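Local coordinates for DNA polymerase III subunit delta (Bacillus subtilis, PDB 3ZH9), which serves as the delta subunit of the clamp loader, where it probably acts as a wrench that opens the beta sliding clamp for loading onto primed DNA, at residues D60-D65 / V78-P83; N257-I262 / E302-I307. One frame throughout, in Å; residues are numbered along the deposited sequence.

Overall arrangement
Contact 1 (60-65 with 78-83) and contact 2 (257-262 with 302-307) lie on opposite sides of the chain's centre, their own centres about 44 Å apart. They share no helix or strand. Contact 1 sets a helix on the parallel sheet of the N-terminal P-loop NTPase-like region. Contact 2 pairs two helices of the all-helical C-terminal domain. Both are mostly buried and meet without polar bonds between the segments. The chemistry differs in the size of the groups. Contact 1 uses an alanine, two valines and the CB of a partly exposed aspartate, so helix and strand come close with little overlap. Contact 2 uses a phenylalanine, a leucine and two isoleucines, and buries more surface.

Contact 1: residues D60-D65 / V78-P83; sequences DQAIAD and VIVKNP
Ala62 points its CB at Val80 and overlaps one branch of it, with Ala62 CB 3.7 Å from Val80 CG2. The methyl is short, so the helix backbone also comes near the strand. Val78 CG1 lies 3.8 Å from Ala62 O, a carbon against a carbonyl oxygen. The other branch of Val78 turns to the next turn of the helix, where its CG2 is 4.1 Å from Asp65 CB. The torsion of Val78 (chi1 170°) sets CG1 anti to the backbone N and leaves CG2 beside that N, so the two methyls reach different helix residues. Asp65 touches the strand through its CB. Its carboxylate bonds elsewhere: OD2 is hydrogen-bonded to Ser50 OG, and OD1 takes a weak bond from Gln61 NE2 at 3.3 Å. Asp65 therefore combines an apolar touch on Val78 with a polar tie to strand 49-53.

The two segments run nearly antiparallel, at 163°, with their axes 8.9 Å apart. Helix 59-66 is the crossover of a beta-alpha-beta unit and packs here on the strand it leads to, 76-81. Ile63, whose CB points away from the strand, packs on Ala101 and Tyr105 of helix 99-107. Strand 76-81 lies between strands 49-53 and 113-119 in the parallel sheet, and Phe52 of strand 49-53 touches Ala62 and Asp65.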
loop_
_atom_site.group_PDB
_atom_site.type_symbol
_atom_site.label_atom_id
_atom_site.label_comp_id
_atom_site.label_asym_id
_atom_site.label_seq_id
_atom_site.Cartn_x
_atom_site.Cartn_y
_atom_site.Cartn_z
ATOM N N ASP A 60 -7.119 -0.338 28.823
ATOM C CA ASP A 60 -7.839 -1.152 29.794
ATOM C C ASP A 60 -9.232 -1.568 29.307
ATOM O O ASP A 60 -9.722 -2.643 29.659
ATOM C CB ASP A 60 -7.918 -0.456 31.160
ATOM C CG ASP A 60 -8.480 0.956 31.074
ATOM O OD1 ASP A 60 -7.911 1.774 30.316
ATOM O OD2 ASP A 60 -9.489 1.251 31.761
ATOM N N GLN A 61 -9.865 -0.728 28.498
ATOM C CA GLN A 61 -11.204 -1.037 28.010
ATOM C C GLN A 61 -11.134 -2.149 26.959
ATOM O O GLN A 61 -11.994 -3.028 26.915
ATOM C CB GLN A 61 -11.893 0.214 27.449
ATOM C CG GLN A 61 -13.384 0.029 27.175
ATOM C CD GLN A 61 -14.176 -0.417 28.411
ATOM O OE1 GLN A 61 -14.704 0.415 29.159
ATOM N NE2 GLN A 61 -14.272 -1.734 28.620
ATOM N N ALA A 62 -10.097 -2.099 26.127
ATOM C CA ALA A 62 -9.821 -3.151 25.159
ATOM C C ALA A 62 -9.612 -4.477 25.875
ATOM O O ALA A 62 -10.171 -5.490 25.480
ATOM C CB ALA A 62 -8.600 -2.796 24.322
ATOM N N ILE A 63 -8.826 -4.469 26.945
ATOM C CA ILE A 63 -8.625 -5.692 27.724
ATOM C C ILE A 63 -9.900 -6.165 28.430
ATOM O O ILE A 63 -10.167 -7.376 28.506
ATOM C CB ILE A 63 -7.478 -5.544 28.747
ATOM C CG1 ILE A 63 -6.152 -5.276 28.020
ATOM C CG2 ILE A 63 -7.376 -6.788 29.638
ATOM C CD1 ILE A 63 -5.028 -4.832 28.942
ATOM N N ALA A 64 -10.690 -5.226 28.946
ATOM C CA ALA A 64 -11.930 -5.593 29.624
ATOM C C ALA A 64 -12.897 -6.226 28.625
ATOM O O ALA A 64 -13.597 -7.198 28.938
ATOM C CB ALA A 64 -12.571 -4.367 30.315
ATOM N N ASP A 65 -12.936 -5.679 27.416
ATOM C CA ASP A 65 -13.698 -6.323 26.344
ATOM C C ASP A 65 -13.193 -7.733 26.046
ATOM O O ASP A 65 -13.982 -8.661 25.863
ATOM C CB ASP A 65 -13.657 -5.495 25.055
ATOM C CG ASP A 65 -14.737 -4.425 25.016
ATOM O OD1 ASP A 65 -14.924 -3.723 26.039
ATOM O OD2 ASP A 65 -15.408 -4.299 23.968
ATOM N N VAL A 78 -11.448 -8.643 19.147
ATOM C CA VAL A 78 -11.073 -7.359 19.715
ATOM C C VAL A 78 -9.865 -6.827 18.963
ATOM O O VAL A 78 -8.809 -7.468 18.931
ATOM C CB VAL A 78 -10.735 -7.443 21.222
ATOM C CG1 VAL A 78 -10.109 -6.130 21.696
ATOM C CG2 VAL A 78 -11.979 -7.797 22.058
ATOM N N ILE A 79 -10.031 -5.665 18.344
ATOM C CA ILE A 79 -8.973 -5.071 17.542
ATOM C C ILE A 79 -8.424 -3.827 18.224
ATOM O O ILE A 79 -9.175 -2.944 18.656
ATOM C CB ILE A 79 -9.484 -4.745 16.130
ATOM C CG1 ILE A 79 -9.971 -6.025 15.450
ATOM C CG2 ILE A 79 -8.410 -4.062 15.297
ATOM C CD1 ILE A 79 -10.671 -5.774 14.156
ATOM N N VAL A 80 -7.105 -3.778 18.336
ATOM C CA VAL A 80 -6.421 -2.702 19.031
ATOM C C VAL A 80 -5.381 -2.083 18.115
ATOM O O VAL A 80 -4.313 -2.665 17.891
ATOM C CB VAL A 80 -5.739 -3.218 20.314
ATOM C CG1 VAL A 80 -5.008 -2.103 21.002
ATOM C CG2 VAL A 80 -6.767 -3.810 21.238
ATOM N N LYS A 81 -5.698 -0.907 17.573
ATOM C CA LYS A 81 -4.798 -0.235 16.635
ATOM C C LYS A 81 -3.784 0.688 17.309
ATOM O O LYS A 81 -4.059 1.271 18.365
ATOM C CB LYS A 81 -5.599 0.578 15.617
ATOM C CG LYS A 81 -6.609 -0.219 14.805
ATOM C CD LYS A 81 -7.398 0.721 13.900
ATOM C CE LYS A 81 -8.492 -0.004 13.142
ATOM N NZ LYS A 81 -9.471 0.965 12.566
ATOM N N ASN A 82 -2.616 0.815 16.676
ATOM C CA ASN A 82 -1.609 1.835 17.003
ATOM C C ASN A 82 -0.948 1.758 18.380
ATOM O O ASN A 82 -0.985 2.730 19.139
ATOM C CB ASN A 82 -2.173 3.245 16.807
ATOM C CG ASN A 82 -2.726 3.463 15.414
ATOM O OD1 ASN A 82 -3.740 4.140 15.244
ATOM N ND2 ASN A 82 -2.072 2.888 14.416
ATOM N N PRO A 83 -0.338 0.610 18.702
ATOM C CA PRO A 83 0.480 0.512 19.915
ATOM C C PRO A 83 1.842 1.174 19.705
ATOM O O PRO A 83 2.853 0.478 19.605
ATOM C CB PRO A 83 0.624 -1.004 20.117
ATOM C CG PRO A 83 0.480 -1.574 18.756
ATOM C CD PRO A 83 -0.492 -0.690 18.027
#

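Contact 2: residues N257-I262 / E302-I307; sequences NQFRLI and EELRLI
Phe259 lays one face of its ring over the CG2 methyl of Ile307. The two belong to an antiparallel helix pair in the C-terminal helical domain of the clamp-loader subunit. Segments 257-262 and 302-307, on helices 248-269 and 301-319, run at 151° to each other, with axes 9.8 Å apart. The methyl stands almost on the ring normal, 8° off it and 3.5 Å from the centroid of the Phe259 ring to Ile307 CG2. This is a well-centred CH-pi contact. In Ile307 the chi1 of -74° puts CG2 anti to the backbone N, from where it reaches the ring. Its other branch, ending in CD1, lies 3.9 Å from Phe259 CE1, so Ile307 meets the ring with both branches.

Leu304 approaches the same ring differently. Its CD2 comes to the edge, close to the ring plane, and is 3.7 Å from Phe259 CD1. The two side chains cross at about a right angle. Leu304 also crosses Ile262 at about a right angle. With an alanine in place of Phe259, a gap is likely to open between the helices, and Ile307 CG2 would lose its aromatic face and Leu304 CD2 the ring edge.

The four side chains that meet are all buried and apolar. Phe299, in the loop leading to helix 301-319, sets its ring edge-to-face with Phe259 and also touches Leu304 and Ile307. Ile223 of helix 215-227 touches Phe259 as well. Ile262 packs on helix 286-296 through Gln295 and Ala296. Across the helix pair, Leu304 CD1 and CD2 both lie 3.8 Å from Ile262 CG2.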
loop_
_atom_site.group_PDB
_atom_site.type_symbol
_atom_site.label_atom_id
_atom_site.label_comp_id
_atom_site.label_asym_id
_atom_site.label_seq_id
_atom_site.Cartn_x
_atom_site.Cartn_y
_atom_site.Cartn_z
ATOM N N ASN A 257 2.221 15.752 -9.641
ATOM C CA ASN A 257 2.590 14.913 -8.501
ATOM C C ASN A 257 3.899 14.131 -8.743
ATOM O O ASN A 257 4.690 13.910 -7.826
ATOM C CB ASN A 257 1.471 13.905 -8.172
ATOM C CG ASN A 257 0.156 14.575 -7.775
ATOM O OD1 ASN A 257 0.131 15.696 -7.262
ATOM N ND2 ASN A 257 -0.951 13.873 -8.009
ATOM N N GLN A 258 4.099 13.663 -9.968
ATOM C CA GLN A 258 5.292 12.891 -10.272
ATOM C C GLN A 258 6.525 13.783 -10.312
ATOM O O GLN A 258 7.593 13.398 -9.825
ATOM C CB GLN A 258 5.142 12.105 -11.573
ATOM C CG GLN A 258 6.371 11.245 -11.946
ATOM C CD GLN A 258 6.678 10.113 -10.957
ATOM O OE1 GLN A 258 5.923 9.861 -10.015
ATOM N NE2 GLN A 258 7.799 9.426 -11.180
ATOM N N PHE A 259 6.384 14.974 -10.877
ATOM C CA PHE A 259 7.525 15.883 -10.958
ATOM C C PHE A 259 7.926 16.382 -9.585
ATOM O O PHE A 259 9.103 16.492 -9.294
ATOM C CB PHE A 259 7.271 17.030 -11.936
ATOM C CG PHE A 259 7.657 16.692 -13.346
ATOM C CD1 PHE A 259 8.987 16.468 -13.674
ATOM C CD2 PHE A 259 6.704 16.567 -14.332
ATOM C CE1 PHE A 259 9.361 16.124 -14.976
ATOM C CE2 PHE A 259 7.072 16.239 -15.645
ATOM C CZ PHE A 259 8.405 16.010 -15.958
ATOM N N ARG A 260 6.946 16.658 -8.729
ATOM C CA ARG A 260 7.254 16.991 -7.341
ATOM C C ARG A 260 7.981 15.844 -6.651
ATOM O O ARG A 260 8.945 16.067 -5.933
ATOM C CB ARG A 260 5.991 17.394 -6.566
ATOM C CG ARG A 260 5.499 18.816 -6.929
ATOM C CD ARG A 260 4.448 19.337 -5.949
ATOM N NE ARG A 260 3.286 18.462 -5.921
ATOM C CZ ARG A 260 2.140 18.737 -6.527
ATOM N NH1 ARG A 260 1.995 19.885 -7.182
ATOM N NH2 ARG A 260 1.138 17.875 -6.463
ATOM N N LEU A 261 7.519 14.617 -6.876
ATOM C CA LEU A 261 8.189 13.444 -6.327
ATOM C C LEU A 261 9.631 13.302 -6.811
ATOM O O LEU A 261 10.522 12.956 -6.033
ATOM C CB LEU A 261 7.420 12.180 -6.689
ATOM C CG LEU A 261 7.988 10.885 -6.114
ATOM C CD1 LEU A 261 8.134 10.933 -4.598
ATOM C CD2 LEU A 261 7.118 9.701 -6.562
ATOM N N ILE A 262 9.858 13.526 -8.104
ATOM C CA ILE A 262 11.214 13.422 -8.642
ATOM C C ILE A 262 12.138 14.444 -7.976
ATOM O O ILE A 262 13.240 14.121 -7.530
ATOM C CB ILE A 262 11.213 13.629 -10.176
ATOM C CG1 ILE A 262 10.518 12.444 -10.851
ATOM C CG2 ILE A 262 12.633 13.742 -10.710
ATOM C CD1 ILE A 262 10.050 12.760 -12.244
ATOM N N GLU A 302 17.461 22.430 -11.725
ATOM C CA GLU A 302 16.899 23.632 -12.337
ATOM C C GLU A 302 15.771 23.325 -13.321
ATOM O O GLU A 302 14.779 24.044 -13.367
ATOM C CB GLU A 302 17.980 24.492 -13.024
ATOM C CG GLU A 302 17.351 25.648 -13.803
ATOM C CD GLU A 302 18.349 26.550 -14.518
ATOM O OE1 GLU A 302 19.546 26.189 -14.620
ATOM O OE2 GLU A 302 17.922 27.630 -14.984
ATOM N N GLU A 303 15.908 22.266 -14.111
ATOM C CA GLU A 303 14.806 21.858 -14.989
ATOM C C GLU A 303 13.547 21.535 -14.181
ATOM O O GLU A 303 12.440 21.962 -14.509
ATOM C CB GLU A 303 15.174 20.611 -15.772
ATOM C CG GLU A 303 16.183 20.807 -16.881
ATOM C CD GLU A 303 16.429 19.504 -17.639
ATOM O OE1 GLU A 303 17.246 18.673 -17.166
ATOM O OE2 GLU A 303 15.776 19.300 -18.688
ATOM N N LEU A 304 13.733 20.751 -13.127
ATOM C CA LEU A 304 12.611 20.282 -12.326
ATOM C C LEU A 304 11.865 21.449 -11.698
ATOM O O LEU A 304 10.651 21.466 -11.678
ATOM C CB LEU A 304 13.117 19.298 -11.260
ATOM C CG LEU A 304 13.575 17.947 -11.830
ATOM C CD1 LEU A 304 14.316 17.104 -10.787
ATOM C CD2 LEU A 304 12.371 17.160 -12.435
ATOM N N ARG A 305 12.604 22.434 -11.195
ATOM C CA ARG A 305 11.998 23.629 -10.635
ATOM C C ARG A 305 11.190 24.404 -11.672
ATOM O O ARG A 305 10.113 24.885 -11.371
ATOM C CB ARG A 305 13.066 24.546 -10.027
ATOM C CG ARG A 305 13.650 24.016 -8.738
ATOM C CD ARG A 305 14.928 24.773 -8.385
ATOM N NE ARG A 305 15.481 24.380 -7.084
ATOM C CZ ARG A 305 16.686 24.747 -6.653
ATOM N NH1 ARG A 305 17.468 25.485 -7.434
ATOM N NH2 ARG A 305 17.119 24.370 -5.459
ATOM N N LEU A 306 11.726 24.540 -12.881
ATOM C CA LEU A 306 11.018 25.190 -13.983
ATOM C C LEU A 306 9.762 24.409 -14.346
ATOM O O LEU A 306 8.680 24.982 -14.488
ATOM C CB LEU A 306 11.921 25.270 -15.220
ATOM C CG LEU A 306 13.208 26.070 -14.988
ATOM C CD1 LEU A 306 14.176 25.968 -16.169
ATOM C CD2 LEU A 306 12.887 27.537 -14.669
ATOM N N ILE A 307 9.912 23.093 -14.481
ATOM C CA ILE A 307 8.794 22.255 -14.892
ATOM C C ILE A 307 7.679 22.364 -13.860
ATOM O O ILE A 307 6.516 22.554 -14.197
ATOM C CB ILE A 307 9.228 20.787 -15.115
ATOM C CG1 ILE A 307 10.030 20.683 -16.423
ATOM C CG2 ILE A 307 8.001 19.863 -15.175
ATOM C CD1 ILE A 307 10.858 19.384 -16.565
#